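Glucokinase (Enterococcus faecalis, PDB 2QM1) probably phosphorylates glucose at the expense of ATP, as a bacterial glucokinase of the ROK family that also binds zinc. Local coordinates at residues I138-T141 against G145-G148; N175-T180 against E188-A193; V197-H202 against D244-Y249. All blocks are in the same frame, centred on the assembly; numbering follows the deposited sequence.

Interaction 1 of 3, residues I138-T141 against G145-G148. With MG (magnesium ion), chain K.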
ATOM      1  N   ILE B 138      -9.417   0.489  -2.215  1.00 38.15           N
ATOM      2  CA  ILE B 138      -9.115  -0.584  -1.249  1.00 37.51           C
ATOM      3  C   ILE B 138     -10.400  -1.250  -0.757  1.00 38.22           C
ATOM      4  O   ILE B 138     -11.355  -0.569  -0.339  1.00 38.15           O
ATOM      5  CB  ILE B 138      -8.266  -0.071  -0.101  1.00 37.20           C
ATOM      6  CG1 ILE B 138      -6.936   0.473  -0.671  1.00 38.09           C
ATOM      7  CG2 ILE B 138      -7.988  -1.150   0.897  1.00 35.50           C
ATOM      8  CD1 ILE B 138      -6.065   1.305   0.346  1.00 37.27           C
ATOM      9  N   PHE B 139     -10.453  -2.572  -0.902  1.00 39.12           N
ATOM     10  CA  PHE B 139     -11.545  -3.385  -0.353  1.00 41.44           C
ATOM     11  C   PHE B 139     -11.089  -4.079   0.933  1.00 42.11           C
ATOM     12  O   PHE B 139     -10.039  -4.730   0.961  1.00 41.81           O
ATOM     13  CB  PHE B 139     -12.051  -4.422  -1.375  1.00 41.19           C
ATOM     14  CG  PHE B 139     -13.226  -5.232  -0.893  1.00 42.07           C
ATOM     15  CD1 PHE B 139     -14.437  -4.611  -0.570  1.00 40.99           C
ATOM     16  CD2 PHE B 139     -13.135  -6.605  -0.775  1.00 44.95           C
ATOM     17  CE1 PHE B 139     -15.515  -5.326  -0.114  1.00 41.28           C
ATOM     18  CE2 PHE B 139     -14.241  -7.355  -0.317  1.00 42.82           C
ATOM     19  CZ  PHE B 139     -15.428  -6.698   0.022  1.00 43.25           C
ATOM     20  N   ILE B 140     -11.884  -3.909   1.994  1.00 42.24           N
ATOM     21  CA  ILE B 140     -11.729  -4.654   3.237  1.00 42.01           C
ATOM     22  C   ILE B 140     -13.020  -5.445   3.596  1.00 42.73           C
ATOM     23  O   ILE B 140     -14.112  -4.868   3.721  1.00 43.10           O
ATOM     24  CB  ILE B 140     -11.292  -3.738   4.413  1.00 42.16           C
ATOM     25  CG1 ILE B 140     -11.427  -4.458   5.739  1.00 41.82           C
ATOM     26  CG2 ILE B 140     -12.165  -2.503   4.502  1.00 42.39           C
ATOM     27  CD1 ILE B 140     -10.554  -5.631   5.885  1.00 47.01           C
ATOM     28  N   THR B 141     -12.883  -6.757   3.758  1.00 42.08           N
ATOM     29  CA  THR B 141     -14.034  -7.603   4.085  1.00 41.93           C
ATOM     30  C   THR B 141     -13.957  -8.158   5.503  1.00 40.87           C
ATOM     31  O   THR B 141     -12.976  -8.781   5.894  1.00 40.67           O
ATOM     32  CB  THR B 141     -14.258  -8.704   3.037  1.00 41.32           C
ATOM     33  OG1 THR B 141     -15.395  -9.518   3.397  1.00 44.56           O
ATOM     34  CG2 THR B 141     -13.019  -9.548   2.871  1.00 41.25           C
ATOM     35  N   GLY B 145     -13.125 -14.135   8.887  1.00 47.27           N
ATOM     36  CA  GLY B 145     -11.777 -13.563   8.917  1.00 45.95           C
ATOM     37  C   GLY B 145     -11.787 -12.146   8.375  1.00 45.33           C
ATOM     38  O   GLY B 145     -12.833 -11.642   7.955  1.00 45.96           O
ATOM     39  N   VAL B 146     -10.639 -11.478   8.389  1.00 43.41           N
ATOM     40  CA  VAL B 146     -10.585 -10.161   7.773  1.00 42.39           C
ATOM     41  C   VAL B 146      -9.686 -10.247   6.532  1.00 41.72           C
ATOM     42  O   VAL B 146      -8.562 -10.750   6.612  1.00 40.99           O
ATOM     43  CB  VAL B 146     -10.179  -9.053   8.781  1.00 42.66           C
ATOM     44  CG1 VAL B 146     -10.063  -7.715   8.089  1.00 43.39           C
ATOM     45  CG2 VAL B 146     -11.222  -8.938   9.835  1.00 40.21           C
ATOM     46  N   GLY B 147     -10.206  -9.798   5.393  1.00 40.80           N
ATOM     47  CA  GLY B 147      -9.492  -9.961   4.102  1.00 40.88           C
ATOM     48  C   GLY B 147      -9.481  -8.623   3.404  1.00 40.02           C
ATOM     49  O   GLY B 147     -10.075  -7.640   3.889  1.00 39.90           O
ATOM     50  N   GLY B 148      -8.757  -8.541   2.312  1.00 39.36           N
ATOM     51  CA  GLY B 148      -8.799  -7.320   1.554  1.00 38.60           C
ATOM     52  C   GLY B 148      -8.166  -7.422   0.179  1.00 39.71           C
ATOM     53  O   GLY B 148      -7.437  -8.399  -0.126  1.00 37.70           O
TER
HETATM   54 MG    MG K1008      -6.572 -10.283  -0.857  1.00 25.29          MG
HETATM   55  O   HOH W   1      -4.366 -10.985  -0.280  1.00 25.51           O

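Interaction 2 of 3, residues N175-T180 against E188-A193. With ZN (zinc ion), chain J.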
ATOM      1  N   ASN B 175       0.567  -4.785  21.494  1.00 41.00           N
ATOM      2  CA  ASN B 175       0.413  -5.628  22.699  1.00 41.08           C
ATOM      3  C   ASN B 175      -0.886  -6.418  22.759  1.00 40.48           C
ATOM      4  O   ASN B 175      -1.305  -6.806  23.824  1.00 40.17           O
ATOM      5  CB  ASN B 175       0.533  -4.775  23.970  1.00 42.31           C
ATOM      6  CG  ASN B 175       1.766  -3.886  23.967  1.00 46.79           C
ATOM      7  OD1 ASN B 175       2.900  -4.360  23.834  1.00 49.87           O
ATOM      8  ND2 ASN B 175       1.546  -2.587  24.133  1.00 53.39           N
ATOM      9  N   GLY B 176      -1.545  -6.624  21.615  1.00 40.99           N
ATOM     10  CA  GLY B 176      -2.933  -7.122  21.608  1.00 39.69           C
ATOM     11  C   GLY B 176      -3.129  -8.608  21.742  1.00 39.75           C
ATOM     12  O   GLY B 176      -2.255  -9.317  22.224  1.00 39.97           O
ATOM     13  N   PHE B 177      -4.292  -9.084  21.311  1.00 39.91           N
ATOM     14  CA  PHE B 177      -4.600 -10.525  21.330  1.00 40.84           C
ATOM     15  C   PHE B 177      -3.732 -11.317  20.344  1.00 41.52           C
ATOM     16  O   PHE B 177      -3.377 -10.792  19.292  1.00 43.26           O
ATOM     17  CB  PHE B 177      -6.056 -10.729  20.929  1.00 41.28           C
ATOM     18  CG  PHE B 177      -7.050 -10.024  21.833  1.00 40.45           C
ATOM     19  CD1 PHE B 177      -7.922  -9.082  21.315  1.00 41.41           C
ATOM     20  CD2 PHE B 177      -7.112 -10.310  23.184  1.00 44.26           C
ATOM     21  CE1 PHE B 177      -8.861  -8.429  22.130  1.00 45.23           C
ATOM     22  CE2 PHE B 177      -8.032  -9.667  24.020  1.00 44.94           C
ATOM     23  CZ  PHE B 177      -8.916  -8.731  23.491  1.00 45.28           C
ATOM     24  N   ASP B 178      -3.456 -12.571  20.664  1.00 42.84           N
ATOM     25  CA  ASP B 178      -2.797 -13.524  19.764  1.00 45.17           C
ATOM     26  C   ASP B 178      -3.639 -13.785  18.536  1.00 44.72           C
ATOM     27  O   ASP B 178      -4.827 -14.016  18.639  1.00 44.25           O
ATOM     28  CB  ASP B 178      -2.527 -14.856  20.465  1.00 45.47           C
ATOM     29  CG  ASP B 178      -1.490 -14.737  21.538  1.00 49.84           C
ATOM     30  OD1 ASP B 178      -0.771 -13.713  21.563  1.00 52.36           O
ATOM     31  OD2 ASP B 178      -1.402 -15.657  22.385  1.00 55.75           O
ATOM     32  N   CYS B 179      -2.997 -13.740  17.371  1.00 44.52           N
ATOM     33  CA  CYS B 179      -3.658 -13.995  16.120  1.00 43.52           C
ATOM     34  C   CYS B 179      -3.224 -15.371  15.648  1.00 44.11           C
ATOM     35  O   CYS B 179      -2.132 -15.820  15.974  1.00 44.16           O
ATOM     36  CB  CYS B 179      -3.238 -12.966  15.080  1.00 43.11           C
ATOM     37  SG  CYS B 179      -4.180 -13.110  13.538  1.00 44.16           S
ATOM     38  N   THR B 180      -4.036 -16.024  14.841  1.00 44.08           N
ATOM     39  CA  THR B 180      -3.607 -17.331  14.304  1.00 45.81           C
ATOM     40  C   THR B 180      -2.433 -17.203  13.337  1.00 44.81           C
ATOM     41  O   THR B 180      -1.697 -18.174  13.092  1.00 45.68           O
ATOM     42  CB  THR B 180      -4.755 -18.109  13.623  1.00 45.82           C
ATOM     43  OG1 THR B 180      -5.434 -17.255  12.705  1.00 48.33           O
ATOM     44  CG2 THR B 180      -5.773 -18.616  14.674  1.00 50.90           C
ATOM     45  N   GLU B 188      -7.589  -8.363  12.438  1.00 37.34           N
ATOM     46  CA  GLU B 188      -8.516  -9.486  12.481  1.00 38.41           C
ATOM     47  C   GLU B 188      -8.950  -9.953  13.871  1.00 37.97           C
ATOM     48  O   GLU B 188     -10.101 -10.427  14.031  1.00 37.83           O
ATOM     49  CB  GLU B 188      -7.923 -10.679  11.747  1.00 39.03           C
ATOM     50  CG  GLU B 188      -8.898 -11.775  11.531  1.00 38.02           C
ATOM     51  CD  GLU B 188      -8.272 -12.922  10.812  1.00 44.43           C
ATOM     52  OE1 GLU B 188      -8.382 -12.974   9.566  1.00 44.64           O
ATOM     53  OE2 GLU B 188      -7.627 -13.740  11.498  1.00 45.01           O
ATOM     54  N   THR B 189      -8.050  -9.854  14.856  1.00 38.28           N
ATOM     55  CA  THR B 189      -8.376 -10.204  16.263  1.00 38.71           C
ATOM     56  C   THR B 189      -9.444  -9.281  16.886  1.00 38.73           C
ATOM     57  O   THR B 189     -10.049  -9.566  17.920  1.00 37.53           O
ATOM     58  CB  THR B 189      -7.074 -10.206  17.220  1.00 38.34           C
ATOM     59  OG1 THR B 189      -6.586  -8.876  17.370  1.00 36.99           O
ATOM     60  CG2 THR B 189      -5.942 -11.061  16.668  1.00 37.28           C
ATOM     61  N   VAL B 190      -9.669  -8.131  16.284  1.00 40.20           N
ATOM     62  CA  VAL B 190     -10.568  -7.173  16.945  1.00 39.60           C
ATOM     63  C   VAL B 190     -11.800  -6.826  16.084  1.00 38.25           C
ATOM     64  O   VAL B 190     -12.727  -6.121  16.538  1.00 38.01           O
ATOM     65  CB  VAL B 190      -9.764  -5.905  17.491  1.00 38.78           C
ATOM     66  CG1 VAL B 190      -8.730  -6.325  18.579  1.00 41.28           C
ATOM     67  CG2 VAL B 190      -9.007  -5.268  16.412  1.00 41.17           C
ATOM     68  N   SER B 191     -11.815  -7.321  14.849  1.00 39.58           N
ATOM     69  CA  SER B 191     -12.815  -6.898  13.844  1.00 39.95           C
ATOM     70  C   SER B 191     -13.478  -8.040  13.032  1.00 41.29           C
ATOM     71  O   SER B 191     -14.393  -7.797  12.245  1.00 40.75           O
ATOM     72  CB  SER B 191     -12.239  -5.799  12.908  1.00 40.75           C
ATOM     73  OG  SER B 191     -11.261  -6.314  11.982  1.00 42.50           O
ATOM     74  N   SER B 192     -13.052  -9.284  13.207  1.00 42.08           N
ATOM     75  CA  SER B 192     -13.800 -10.363  12.538  1.00 44.02           C
ATOM     76  C   SER B 192     -15.058 -10.584  13.402  1.00 44.63           C
ATOM     77  O   SER B 192     -15.144 -10.029  14.498  1.00 45.50           O
ATOM     78  CB  SER B 192     -13.013 -11.643  12.517  1.00 43.29           C
ATOM     79  OG  SER B 192     -12.724 -12.045  13.847  1.00 42.61           O
ATOM     80  N   ALA B 193     -15.979 -11.421  12.940  1.00 45.61           N
ATOM     81  CA  ALA B 193     -17.191 -11.801  13.723  1.00 47.40           C
ATOM     82  C   ALA B 193     -16.851 -12.183  15.153  1.00 48.08           C
ATOM     83  O   ALA B 193     -17.471 -11.727  16.114  1.00 48.22           O
ATOM     84  CB  ALA B 193     -17.907 -12.953  13.054  1.00 48.00           C
TER
HETATM   85 ZN    ZN J1003      -2.541 -11.991  12.158  1.00 22.18          ZN
HETATM   86  O   HOH W   2      -5.724  -7.160  19.546  1.00 26.33           O

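Interaction 3 of 3, residues V197-H202 against D244-Y249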
ATOM      1  N   VAL B 197     -16.686  -9.935  19.430  1.00 43.07           N
ATOM      2  CA  VAL B 197     -17.029 -10.661  20.638  1.00 41.74           C
ATOM      3  C   VAL B 197     -15.832 -10.660  21.570  1.00 41.43           C
ATOM      4  O   VAL B 197     -15.955 -10.358  22.756  1.00 41.41           O
ATOM      5  CB  VAL B 197     -17.453 -12.132  20.261  1.00 41.84           C
ATOM      6  CG1 VAL B 197     -17.411 -13.142  21.513  1.00 41.95           C
ATOM      7  CG2 VAL B 197     -18.807 -12.131  19.571  1.00 40.67           C
ATOM      8  N   ARG B 198     -14.655 -10.983  21.057  1.00 41.20           N
ATOM      9  CA  ARG B 198     -13.495 -10.977  21.931  1.00 42.60           C
ATOM     10  C   ARG B 198     -13.272  -9.580  22.516  1.00 41.52           C
ATOM     11  O   ARG B 198     -12.987  -9.449  23.686  1.00 43.51           O
ATOM     12  CB  ARG B 198     -12.263 -11.482  21.190  1.00 43.13           C
ATOM     13  CG  ARG B 198     -11.084 -11.837  22.059  1.00 49.08           C
ATOM     14  CD  ARG B 198     -10.182 -12.813  21.276  1.00 53.73           C
ATOM     15  NE  ARG B 198     -10.182 -12.428  19.877  1.00 56.27           N
ATOM     16  CZ  ARG B 198     -10.388 -13.230  18.829  1.00 57.94           C
ATOM     17  NH1 ARG B 198     -10.571 -14.546  18.949  1.00 55.66           N
ATOM     18  NH2 ARG B 198     -10.378 -12.683  17.626  1.00 57.33           N
ATOM     19  N   VAL B 199     -13.448  -8.531  21.727  1.00 40.94           N
ATOM     20  CA  VAL B 199     -13.249  -7.177  22.251  1.00 40.51           C
ATOM     21  C   VAL B 199     -14.316  -6.928  23.323  1.00 41.09           C
ATOM     22  O   VAL B 199     -14.082  -6.232  24.305  1.00 41.05           O
ATOM     23  CB  VAL B 199     -13.387  -6.105  21.132  1.00 39.36           C
ATOM     24  CG1 VAL B 199     -13.707  -4.735  21.712  1.00 37.93           C
ATOM     25  CG2 VAL B 199     -12.108  -6.054  20.238  1.00 38.33           C
ATOM     26  N   ALA B 200     -15.519  -7.453  23.091  1.00 41.30           N
ATOM     27  CA  ALA B 200     -16.598  -7.214  24.040  1.00 42.14           C
ATOM     28  C   ALA B 200     -16.362  -8.030  25.342  1.00 42.43           C
ATOM     29  O   ALA B 200     -16.558  -7.505  26.441  1.00 42.75           O
ATOM     30  CB  ALA B 200     -17.971  -7.509  23.381  1.00 40.63           C
ATOM     31  N   ARG B 201     -15.913  -9.283  25.180  0.60 43.06           N
ATOM     32  CA  ARG B 201     -15.533 -10.196  26.292  0.60 43.97           C
ATOM     33  C   ARG B 201     -14.521  -9.594  27.238  0.60 45.37           C
ATOM     34  O   ARG B 201     -14.440  -9.987  28.401  0.60 46.36           O
ATOM     35  CB  ARG B 201     -14.944 -11.517  25.755  0.60 42.72           C
ATOM     36  CG  ARG B 201     -15.878 -12.660  25.847  0.60 39.28           C
ATOM     37  CD  ARG B 201     -15.525 -13.754  24.865  0.60 37.23           C
ATOM     38  NE  ARG B 201     -16.651 -14.635  24.682  0.60 32.08           N
ATOM     39  CZ  ARG B 201     -16.622 -15.766  23.995  0.60 33.23           C
ATOM     40  NH1 ARG B 201     -15.500 -16.188  23.420  0.60 32.91           N
ATOM     41  NH2 ARG B 201     -17.719 -16.487  23.906  0.60 30.79           N
ATOM     42  N   HIS B 202     -13.738  -8.649  26.731  1.00 46.78           N
ATOM     43  CA  HIS B 202     -12.667  -8.071  27.512  1.00 48.43           C
ATOM     44  C   HIS B 202     -12.899  -6.673  28.013  1.00 48.00           C
ATOM     45  O   HIS B 202     -12.297  -6.286  28.981  1.00 49.20           O
ATOM     46  CB  HIS B 202     -11.330  -8.296  26.808  1.00 48.97           C
ATOM     47  CG  HIS B 202     -10.932  -9.743  26.800  1.00 51.52           C
ATOM     48  ND1 HIS B 202     -10.342 -10.357  27.887  1.00 53.85           N
ATOM     49  CD2 HIS B 202     -11.091 -10.707  25.864  1.00 52.34           C
ATOM     50  CE1 HIS B 202     -10.133 -11.630  27.613  1.00 54.58           C
ATOM     51  NE2 HIS B 202     -10.582 -11.868  26.393  1.00 56.92           N
ATOM     52  N   ASP B 244     -17.263   1.476  19.471  1.00 45.05           N
ATOM     53  CA  ASP B 244     -16.232   2.516  19.624  1.00 45.39           C
ATOM     54  C   ASP B 244     -14.801   1.978  19.596  1.00 44.60           C
ATOM     55  O   ASP B 244     -13.932   2.482  18.882  1.00 43.64           O
ATOM     56  CB  ASP B 244     -16.462   3.197  20.960  1.00 45.74           C
ATOM     57  CG  ASP B 244     -16.469   4.678  20.861  1.00 50.46           C
ATOM     58  OD1 ASP B 244     -15.561   5.245  20.208  1.00 55.05           O
ATOM     59  OD2 ASP B 244     -17.402   5.293  21.449  1.00 57.00           O
ATOM     60  N   ARG B 245     -14.563   0.928  20.371  1.00 43.36           N
ATOM     61  CA  ARG B 245     -13.270   0.301  20.366  1.00 41.88           C
ATOM     62  C   ARG B 245     -12.986  -0.319  18.997  1.00 40.27           C
ATOM     63  O   ARG B 245     -11.879  -0.194  18.475  1.00 36.96           O
ATOM     64  CB  ARG B 245     -13.199  -0.768  21.463  1.00 42.31           C
ATOM     65  CG  ARG B 245     -11.845  -1.459  21.552  1.00 46.29           C
ATOM     66  CD  ARG B 245     -10.691  -0.421  21.780  1.00 55.35           C
ATOM     67  NE  ARG B 245     -10.254  -0.506  23.164  1.00 61.86           N
ATOM     68  CZ  ARG B 245     -10.614   0.315  24.121  1.00 62.64           C
ATOM     69  NH1 ARG B 245     -10.188   0.094  25.353  1.00 67.98           N
ATOM     70  NH2 ARG B 245     -11.385   1.352  23.850  1.00 66.90           N
ATOM     71  N   VAL B 246     -13.997  -0.993  18.428  1.00 39.79           N
ATOM     72  CA  VAL B 246     -13.811  -1.722  17.171  1.00 39.90           C
ATOM     73  C   VAL B 246     -13.472  -0.751  16.025  1.00 40.11           C
ATOM     74  O   VAL B 246     -12.582  -1.034  15.191  1.00 40.10           O
ATOM     75  CB  VAL B 246     -15.034  -2.673  16.796  1.00 39.54           C
ATOM     76  CG1 VAL B 246     -14.959  -3.066  15.356  1.00 41.01           C
ATOM     77  CG2 VAL B 246     -15.057  -3.988  17.655  1.00 38.28           C
ATOM     78  N   CYS B 247     -14.174   0.379  15.981  1.00 39.61           N
ATOM     79  CA  CYS B 247     -14.041   1.320  14.853  1.00 39.89           C
ATOM     80  C   CYS B 247     -12.794   2.173  14.969  1.00 40.03           C
ATOM     81  O   CYS B 247     -12.272   2.615  13.946  1.00 40.13           O
ATOM     82  CB  CYS B 247     -15.303   2.177  14.725  1.00 39.10           C
ATOM     83  SG  CYS B 247     -16.747   1.102  14.247  1.00 41.49           S
ATOM     84  N   PHE B 248     -12.324   2.371  16.213  1.00 40.10           N
ATOM     85  CA  PHE B 248     -10.966   2.919  16.504  1.00 41.16           C
ATOM     86  C   PHE B 248      -9.914   2.128  15.700  1.00 40.84           C
ATOM     87  O   PHE B 248      -9.139   2.683  14.911  1.00 40.86           O
ATOM     88  CB  PHE B 248     -10.683   2.911  18.031  1.00 39.99           C
ATOM     89  CG  PHE B 248      -9.267   3.286  18.403  1.00 40.76           C
ATOM     90  CD1 PHE B 248      -8.921   4.617  18.623  1.00 40.73           C
ATOM     91  CD2 PHE B 248      -8.269   2.299  18.489  1.00 41.53           C
ATOM     92  CE1 PHE B 248      -7.617   4.960  18.934  1.00 42.34           C
ATOM     93  CE2 PHE B 248      -6.978   2.626  18.783  1.00 40.78           C
ATOM     94  CZ  PHE B 248      -6.647   3.980  19.016  1.00 44.04           C
ATOM     95  N   TYR B 249      -9.927   0.819  15.869  1.00 40.87           N
ATOM     96  CA  TYR B 249      -8.905  -0.027  15.254  1.00 40.25           C
ATOM     97  C   TYR B 249      -9.097  -0.082  13.745  1.00 40.04           C
ATOM     98  O   TYR B 249      -8.129  -0.056  13.017  1.00 39.58           O
ATOM     99  CB  TYR B 249      -8.975  -1.455  15.810  1.00 40.26           C
ATOM    100  CG  TYR B 249      -8.478  -1.612  17.243  1.00 41.70           C
ATOM    101  CD1 TYR B 249      -7.204  -1.190  17.611  1.00 40.47           C
ATOM    102  CD2 TYR B 249      -9.284  -2.206  18.215  1.00 41.63           C
ATOM    103  CE1 TYR B 249      -6.731  -1.346  18.928  1.00 42.45           C
ATOM    104  CE2 TYR B 249      -8.816  -2.383  19.543  1.00 43.93           C
ATOM    105  CZ  TYR B 249      -7.543  -1.953  19.875  1.00 43.73           C
ATOM    106  OH  TYR B 249      -7.083  -2.108  21.162  1.00 45.88           O
TER

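Interaction 1 of 3, residues I138-T141 against G145-G148
The flat groups that meet are the peptide units of Thr141 and Gly147. Gly147 N lies in the carbonyl plane of Thr141 and donates to Thr141 O at 3.0 Å, with an N-H...O angle of 163°. The return bond runs from Thr141 N to Gly147 O, although the place of that oxygen is less certain. One face of the Gly147 carbonyl is covered by the Thr141 methyl, whose CG2 sits 3.7 Å from Gly147 C. OG1 stands anti to the backbone N (chi1 180°), which leaves CG2 to turn over the glycine. Val146 CA adds a weaker C-H contact to Thr141 O, at 3.3 Å. Ile140 and Val146 meet on the other face of the sheet, where their modelled approach is doubtfully short. The ring of Phe139 packs on Ala121 and Ala122 of helix 117-128. Gly148 O binds magnesium at 2.2 Å, and Asn119 OD1 is a further ligand. The two strands form an antiparallel beta hairpin within the mixed sheet that also holds strands 265-269 and 300-303, the fold of the actin-like ATPase clan. In such kinases the hairpin turn usually approaches the nucleotide phosphates.

Interaction 2 of 3, residues N175-T180 against E188-A193
Apolar contacts join Phe177 and Cys179 to Thr189 and Val190. The CB of Phe177 rests 3.9 Å from Thr189 CB. The Thr189 methyl fits against the loop: CG2 is 3.7 Å from Cys179 CB and also touches the backbone oxygens of Phe177 and Asp178. OG1 of Thr189 sits between the backbone N and the carbonyl carbon (chi1 68°) and CG2 beside the N, so the methyl faces the loop. At the Phe177 ring, Val190 CG1 comes in at the edge, near the ring plane, 4.0 Å from CD1. Beyond the two segments, His202 meets the same ring with the planes at about 45°.

The polar link between the segments goes through a water. It accepts from Phe177 N and donates to Thr189 OG1 at 2.9 Å, so it bridges loop and helix. Thr189 OG1 is also hydrogen-bonded to Cys186 O, which fixes its rotation. On the helix, Glu188 O takes two bonds from Ser192, one from its N and one from its OG. The hydroxyl bond from Ser192 OG to Glu188 O is 3.1 Å long and approaches nearly along the C=O axis. Ser192 OG also caps the next helix at Gly195 N.

Metal binding and charge come together at Cys179. Its SG binds zinc at 2.4 Å. Glu188 OE2 stands 4.1 Å from Cys179 SG, too far for a bond, but its charge may influence the site. The other carboxylate oxygen, OE1, is hydrogen-bonded to Val146 N. His169, Cys181 and Cys186 complete the zinc shell. This one-histidine, three-cysteine site, on a loop folded back against the following short helix, is the zinc motif characteristic of ROK proteins.

Interaction 3 of 3, residues V197-H202 against D244-Y249
Helices 193-203 and 237-261 come together here with Val199 CA and Val246 CA 7.5 Å apart, the nearest pair of the two segments. Val199 alone makes the contact from 197-202 and points toward the other helix. Its CG1 stands anti to the backbone N (chi1 158°) and touches the base of Arg245. Val199 CG1 is 3.8 Å from Arg245 CG and 4.0 Å from Arg245 CB. The two side chains pass each other at a slant. Val199 CG1 also lies 4.3 Å from Val246 CG2, a looser contact. Arg245 then bends at chi2 (57°) and chi3 (105°), and only the aliphatic start of its chain meets the valine. A glycerol, probably from the crystallisation liquor, lies close to the arginine side chain. Val190 packs on both Val199 and Tyr249, and Val242 also covers Val199, so the valine is buried among apolar neighbours. Phe248 instead reaches Pro174 of the second subunit. With 130 Å² buried in all and neither a hydrogen bond nor an ion pair between the segments, the contact relies on van der Waals fit and exclusion of water, without a directional bond between the two segments.

Overall arrangement
From the N terminus, interaction 1 comes first and closes a short hairpin turn. Interaction 2 follows and closes the zinc loop onto helix 188-191. Interaction 3 comes last and closes a span of 41 residues, more than half of it helical. The three are in series and neither nest nor cross. Interaction 1 touches interaction 2, where Val146 meets Glu188, Ser191 and Ser192. Interactions 2 and 3 also touch: Arg198 NH2 lies 3.1 Å from Thr189 O, a probable hydrogen bond. Interactions 1 and 3 stay about 9 Å apart at their nearest atoms. Together they link the sheet that holds the hairpin through the zinc loop to the helices beyond it.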